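Local coordinates for N-acetyltransferase domain-containing protein (PDB 2OZH) that probably transfers acyl groups, most likely acetyl from acetyl-CoA as in other members of the GNAT family, to a substrate not yet known, at residues S45-G50 with V57-V62; A67-L72 with L103-L108. One frame throughout, in Å; residues are numbered along the deposited sequence. Where two conformers were deposited one is given.

How the contacts relate
In this GNAT-family sheet the two contacts illustrate how one mixed sheet is assembled from local and distant chain pairings. Contact 1 is an antiparallel hairpin that closes before contact 2 opens; contact 2 is a parallel pairing made by a beta-alpha-beta crossover. Their centres lie about 16 Å apart, yet they meet, because strands 55-64 and 69-77 are neighbours. They meet mainly through V62, whose CG1 lies 3.8 Å from A70 CB and CG2 3.9 Å from L72 CD1; R61 O also lies 3.7 Å from L72 CD1. Across the subunit interface R61 of one chain is hydrogen-bonded to T68 of the other. A 1,2-ethanediol, probably from the crystallisation liquor, lies about 4 Å from the L108 side chain.

Contact 1 of 2, residues S45-G50 with V57-V62; sequences SLCFGG and VAFARV
Strands 46-50 and 57-62 run antiparallel, at 169° and 4.6 Å between their axes, as the two arms of a beta hairpin in the GNAT sheet. L46, F48 and G50 form hydrogen-bonded pairs with V62, A60 and A58. At the last of these a classic beta bulge sets in: V57 and A58 both face G50, whose O takes a 2.8 Å bond from V57 N and a weak one from A58 N. The side chains of F48, A60 and V62 share one face, where helix 86-96 packs against F48. The F48 ring presents its edge to A60 O, while its CE1 meets V62 CG2 at 3.9 Å.

C47, F59 and R61 occupy the other face, with helix 35-43 beside them. C47 CB touches F59 CE1 at 3.8 Å, and SG lies obliquely to that ring, alongside CG and CD of R61. The R61 chain bends at chi3 (66°), which turns NE aside; NE forms a salt bridge with D74, and NH1 another with D65 of the second subunit. S45 OG, also hydrogen-bonded to A41 O, accepts a hydrogen bond from R61 NH1 (2.9 Å); the oxygen lies 5° out of the guanidinium plane.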
loop_
_atom_site.group_PDB
_atom_site.type_symbol
_atom_site.label_atom_id
_atom_site.label_comp_id
_atom_site.label_asym_id
_atom_site.label_seq_id
_atom_site.Cartn_x
_atom_site.Cartn_y
_atom_site.Cartn_z
ATOM N N SER A 45 3.432 -9.621 0.392
ATOM C CA SER A 45 2.036 -9.335 0.177
ATOM C C SER A 45 1.159 -10.429 0.715
ATOM O O SER A 45 1.619 -11.554 0.936
ATOM C CB SER A 45 1.746 -9.233 -1.335
ATOM O OG SER A 45 2.536 -8.218 -1.934
ATOM N N LEU A 46 -0.125 -10.114 0.872
ATOM C CA LEU A 46 -1.162 -11.089 1.139
ATOM C C LEU A 46 -1.766 -11.471 -0.195
ATOM O O LEU A 46 -2.398 -10.678 -0.881
ATOM C CB LEU A 46 -2.234 -10.525 2.070
ATOM C CG LEU A 46 -3.394 -11.459 2.413
ATOM C CD1 LEU A 46 -2.932 -12.702 3.103
ATOM C CD2 LEU A 46 -4.383 -10.722 3.319
ATOM N N CYS A 47 -1.462 -12.691 -0.624
ATOM C CA CYS A 47 -1.792 -13.150 -1.958
ATOM C C CYS A 47 -2.923 -14.155 -1.905
ATOM O O CYS A 47 -2.995 -14.981 -0.986
ATOM C CB CYS A 47 -0.598 -13.801 -2.641
ATOM S SG CYS A 47 0.830 -12.714 -2.832
ATOM N N PHE A 48 -3.800 -14.070 -2.901
ATOM C CA PHE A 48 -4.977 -14.950 -3.039
ATOM C C PHE A 48 -4.799 -15.725 -4.338
ATOM O O PHE A 48 -4.805 -15.149 -5.426
ATOM C CB PHE A 48 -6.268 -14.115 -3.083
ATOM C CG PHE A 48 -6.519 -13.372 -1.799
ATOM C CD1 PHE A 48 -5.821 -12.226 -1.503
ATOM C CD2 PHE A 48 -7.447 -13.830 -0.861
ATOM C CE1 PHE A 48 -6.029 -11.560 -0.305
ATOM C CE2 PHE A 48 -7.646 -13.180 0.331
ATOM C CZ PHE A 48 -6.941 -12.045 0.609
ATOM N N GLY A 49 -4.652 -17.029 -4.216
ATOM C CA GLY A 49 -4.587 -17.877 -5.393
ATOM C C GLY A 49 -5.863 -18.650 -5.548
ATOM O O GLY A 49 -6.442 -19.105 -4.570
ATOM N N GLY A 50 -6.308 -18.829 -6.782
ATOM C CA GLY A 50 -7.417 -19.697 -7.087
ATOM C C GLY A 50 -6.933 -20.889 -7.904
ATOM O O GLY A 50 -6.121 -20.720 -8.808
ATOM N N VAL A 57 -5.440 -21.006 -11.509
ATOM C CA VAL A 57 -6.275 -20.401 -12.546
ATOM C C VAL A 57 -6.520 -18.912 -12.335
ATOM O O VAL A 57 -7.007 -18.246 -13.255
ATOM C CB VAL A 57 -7.636 -21.110 -12.645
ATOM C CG1 VAL A 57 -7.408 -22.607 -12.971
ATOM C CG2 VAL A 57 -8.477 -20.939 -11.428
ATOM N N ALA A 58 -6.211 -18.369 -11.154
ATOM C CA ALA A 58 -6.549 -16.967 -10.875
ATOM C C ALA A 58 -5.664 -16.471 -9.760
ATOM O O ALA A 58 -5.074 -17.259 -9.008
ATOM C CB ALA A 58 -8.013 -16.838 -10.480
ATOM N N PHE A 59 -5.587 -15.142 -9.614
ATOM C CA PHE A 59 -4.717 -14.504 -8.641
ATOM C C PHE A 59 -5.246 -13.125 -8.297
ATOM O O PHE A 59 -5.854 -12.460 -9.125
ATOM C CB PHE A 59 -3.336 -14.313 -9.293
ATOM C CG PHE A 59 -2.217 -13.844 -8.367
ATOM C CD1 PHE A 59 -1.841 -14.585 -7.263
ATOM C CD2 PHE A 59 -1.539 -12.671 -8.620
ATOM C CE1 PHE A 59 -0.797 -14.171 -6.446
ATOM C CE2 PHE A 59 -0.506 -12.273 -7.844
ATOM C CZ PHE A 59 -0.101 -13.013 -6.773
ATOM N N ALA A 60 -4.977 -12.717 -7.064
ATOM C CA ALA A 60 -5.158 -11.330 -6.632
ATOM C C ALA A 60 -4.167 -11.075 -5.538
ATOM O O ALA A 60 -3.823 -11.976 -4.788
ATOM C CB ALA A 60 -6.596 -11.107 -6.104
ATOM N N ARG A 61 -3.689 -9.846 -5.437
ATOM C CA ARG A 61 -2.621 -9.526 -4.512
ATOM C C ARG A 61 -2.922 -8.247 -3.740
ATOM O O ARG A 61 -3.338 -7.260 -4.336
ATOM C CB ARG A 61 -1.282 -9.393 -5.241
ATOM C CG ARG A 61 -0.096 -9.248 -4.289
ATOM C CD ARG A 61 1.221 -9.480 -4.994
ATOM N NE ARG A 61 1.534 -8.480 -5.998
ATOM C CZ ARG A 61 2.234 -7.379 -5.764
ATOM N NH1 ARG A 61 2.602 -7.054 -4.535
ATOM N NH2 ARG A 61 2.588 -6.610 -6.765
ATOM N N VAL A 62 -2.735 -8.305 -2.435
ATOM C CA VAL A 62 -3.007 -7.178 -1.559
ATOM C C VAL A 62 -1.738 -6.777 -0.802
ATOM O O VAL A 62 -1.077 -7.613 -0.197
ATOM C CB VAL A 62 -4.153 -7.512 -0.584
ATOM C CG1 VAL A 62 -4.395 -6.357 0.402
ATOM C CG2 VAL A 62 -5.419 -7.845 -1.336
#

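Contact 2 of 2, residues A67-L72 with L103-L108; sequences ATFAYL and LRRFSL
A70 and F106 meet where strands 69-72 and 105-108 run parallel, 20° apart, as the two strands of a beta-alpha-beta unit. The backbone ladder alternates: R105 N bonds to T68 O, A70 N to R105 O, S107 N to A70 O, and L72 N to S107 O.

F106 can be followed outward. Its CB points to the same face of the sheet as A70 CB; chi1 (-153°) sets CG roughly anti to the backbone N, and the turn about chi2 brings a ring face over A70 CB, 3.6 Å from the centroid and 12° off the normal, a CH-pi contact. CG lies 4.0 Å, CD2 and CE2 each 4.1 Å, from that methyl. CD1 is 3.4 Å from A70 O, CE1 touches A70 CB and, at 3.9 Å, L72 CB, and CZ at the tip is 3.8 Å from A70 CB. A70 CB also meets L103 CD1 at 3.6 Å, roughly at right angles to its contact with the ring.

On the face carrying F69, R105 and S107, F69 CE1 touches S107 OG, while R105 forms a salt bridge with E133 of the second subunit. Along the outer edge of strand 105-109, residues 105-108 pair antiparallel with a strand of that subunit. F106 itself packs on V62 of strand 55-64 and against V94 and M95 of helix 86-96, the crossover helix.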
loop_
_atom_site.group_PDB
_atom_site.type_symbol
_atom_site.label_atom_id
_atom_site.label_comp_id
_atom_site.label_asym_id
_atom_site.label_seq_id
_atom_site.Cartn_x
_atom_site.Cartn_y
_atom_site.Cartn_z
ATOM N N ALA A 67 -4.202 -3.145 9.080
ATOM C CA ALA A 67 -4.677 -2.264 10.132
ATOM C C ALA A 67 -5.401 -1.018 9.665
ATOM O O ALA A 67 -6.498 -0.732 10.161
ATOM C CB ALA A 67 -3.521 -1.875 11.029
ATOM N N THR A 68 -4.811 -0.304 8.710
ATOM C CA THR A 68 -5.315 0.986 8.267
ATOM C C THR A 68 -5.491 1.134 6.751
ATOM O O THR A 68 -6.308 1.933 6.329
ATOM C CB THR A 68 -4.455 2.165 8.750
ATOM O OG1 THR A 68 -3.192 2.193 8.057
ATOM C CG2 THR A 68 -4.275 2.138 10.254
ATOM N N PHE A 69 -4.712 0.399 5.957
ATOM C CA PHE A 69 -4.596 0.638 4.530
ATOM C C PHE A 69 -4.349 -0.655 3.796
ATOM O O PHE A 69 -3.606 -1.514 4.273
ATOM C CB PHE A 69 -3.405 1.563 4.240
ATOM C CG PHE A 69 -3.143 1.748 2.767
ATOM C CD1 PHE A 69 -3.805 2.712 2.025
ATOM C CD2 PHE A 69 -2.213 0.936 2.110
ATOM C CE1 PHE A 69 -3.559 2.829 0.665
ATOM C CE2 PHE A 69 -1.980 1.072 0.769
ATOM C CZ PHE A 69 -2.648 2.026 0.049
ATOM N N ALA A 70 -4.969 -0.794 2.625
ATOM C CA ALA A 70 -4.627 -1.875 1.696
ATOM C C ALA A 70 -4.693 -1.366 0.269
ATOM O O ALA A 70 -5.470 -0.468 -0.043
ATOM C CB ALA A 70 -5.559 -3.065 1.848
ATOM N N TYR A 71 -3.908 -2.024 -0.590
ATOM C CA TYR A 71 -3.870 -1.762 -2.019
ATOM C C TYR A 71 -4.031 -3.094 -2.741
ATOM O O TYR A 71 -3.323 -4.040 -2.426
ATOM C CB TYR A 71 -2.527 -1.095 -2.411
ATOM C CG TYR A 71 -2.298 -0.973 -3.896
ATOM C CD1 TYR A 71 -2.964 -0.036 -4.660
ATOM C CD2 TYR A 71 -1.438 -1.818 -4.508
ATOM C CE1 TYR A 71 -2.739 0.026 -6.055
ATOM C CE2 TYR A 71 -1.219 -1.774 -5.887
ATOM C CZ TYR A 71 -1.863 -0.851 -6.619
ATOM O OH TYR A 71 -1.632 -0.847 -8.012
ATOM N N LEU A 72 -4.947 -3.155 -3.694
ATOM C CA LEU A 72 -5.218 -4.337 -4.503
ATOM C C LEU A 72 -4.584 -4.176 -5.857
ATOM O O LEU A 72 -4.738 -3.172 -6.510
ATOM C CB LEU A 72 -6.730 -4.470 -4.669
ATOM C CG LEU A 72 -7.249 -5.631 -5.518
ATOM C CD1 LEU A 72 -6.970 -6.971 -4.821
ATOM C CD2 LEU A 72 -8.737 -5.455 -5.849
ATOM N N LEU A 103 -10.516 -1.349 7.668
ATOM C CA LEU A 103 -9.513 -0.479 7.118
ATOM C C LEU A 103 -10.085 0.881 6.793
ATOM O O LEU A 103 -11.221 0.973 6.309
ATOM C CB LEU A 103 -8.958 -1.105 5.826
ATOM C CG LEU A 103 -8.342 -2.498 5.917
ATOM C CD1 LEU A 103 -7.899 -2.970 4.551
ATOM C CD2 LEU A 103 -7.148 -2.525 6.875
ATOM N N ARG A 104 -9.296 1.915 6.994
ATOM C CA ARG A 104 -9.679 3.265 6.644
ATOM C C ARG A 104 -9.748 3.441 5.136
ATOM O O ARG A 104 -10.656 4.103 4.606
ATOM C CB ARG A 104 -8.667 4.233 7.234
ATOM C CG ARG A 104 -9.146 5.623 7.176
ATOM C CD ARG A 104 -8.524 6.401 8.295
ATOM N NE ARG A 104 -8.897 7.763 8.051
ATOM C CZ ARG A 104 -8.321 8.496 7.103
ATOM N NH1 ARG A 104 -7.318 8.000 6.379
ATOM N NH2 ARG A 104 -8.727 9.720 6.903
ATOM N N ARG A 105 -8.771 2.860 4.426
ATOM C CA ARG A 105 -8.688 3.019 2.977
ATOM C C ARG A 105 -8.231 1.740 2.312
ATOM O O ARG A 105 -7.212 1.150 2.719
ATOM C CB ARG A 105 -7.704 4.127 2.612
ATOM C CG ARG A 105 -7.889 4.603 1.155
ATOM C CD ARG A 105 -6.793 5.502 0.682
ATOM N NE ARG A 105 -6.536 6.673 1.507
ATOM C CZ ARG A 105 -6.761 7.946 1.188
ATOM N NH1 ARG A 105 -7.359 8.351 0.062
ATOM N NH2 ARG A 105 -6.346 8.836 2.051
ATOM N N PHE A 106 -8.962 1.351 1.278
ATOM C CA PHE A 106 -8.590 0.230 0.401
ATOM C C PHE A 106 -8.572 0.844 -0.997
ATOM O O PHE A 106 -9.601 1.350 -1.462
ATOM C CB PHE A 106 -9.613 -0.896 0.514
ATOM C CG PHE A 106 -9.090 -2.275 0.222
ATOM C CD1 PHE A 106 -8.141 -2.511 -0.754
ATOM C CD2 PHE A 106 -9.590 -3.336 0.945
ATOM C CE1 PHE A 106 -7.672 -3.798 -0.977
ATOM C CE2 PHE A 106 -9.149 -4.619 0.740
ATOM C CZ PHE A 106 -8.210 -4.861 -0.249
ATOM N N SER A 107 -7.413 0.830 -1.636
ATOM C CA SER A 107 -7.204 1.507 -2.918
ATOM C C SER A 107 -6.884 0.536 -4.050
ATOM O O SER A 107 -6.383 -0.554 -3.814
ATOM C CB SER A 107 -6.024 2.466 -2.790
ATOM O OG SER A 107 -6.267 3.458 -1.791
ATOM N N LEU A 108 -7.171 0.970 -5.270
ATOM C CA LEU A 108 -6.803 0.215 -6.472
ATOM C C LEU A 108 -6.757 1.186 -7.652
ATOM O O LEU A 108 -7.261 2.296 -7.559
ATOM C CB LEU A 108 -7.787 -0.912 -6.731
ATOM C CG LEU A 108 -9.235 -0.568 -7.037
ATOM C CD1 LEU A 108 -9.402 -0.117 -8.503
ATOM C CD2 LEU A 108 -10.122 -1.784 -6.737
#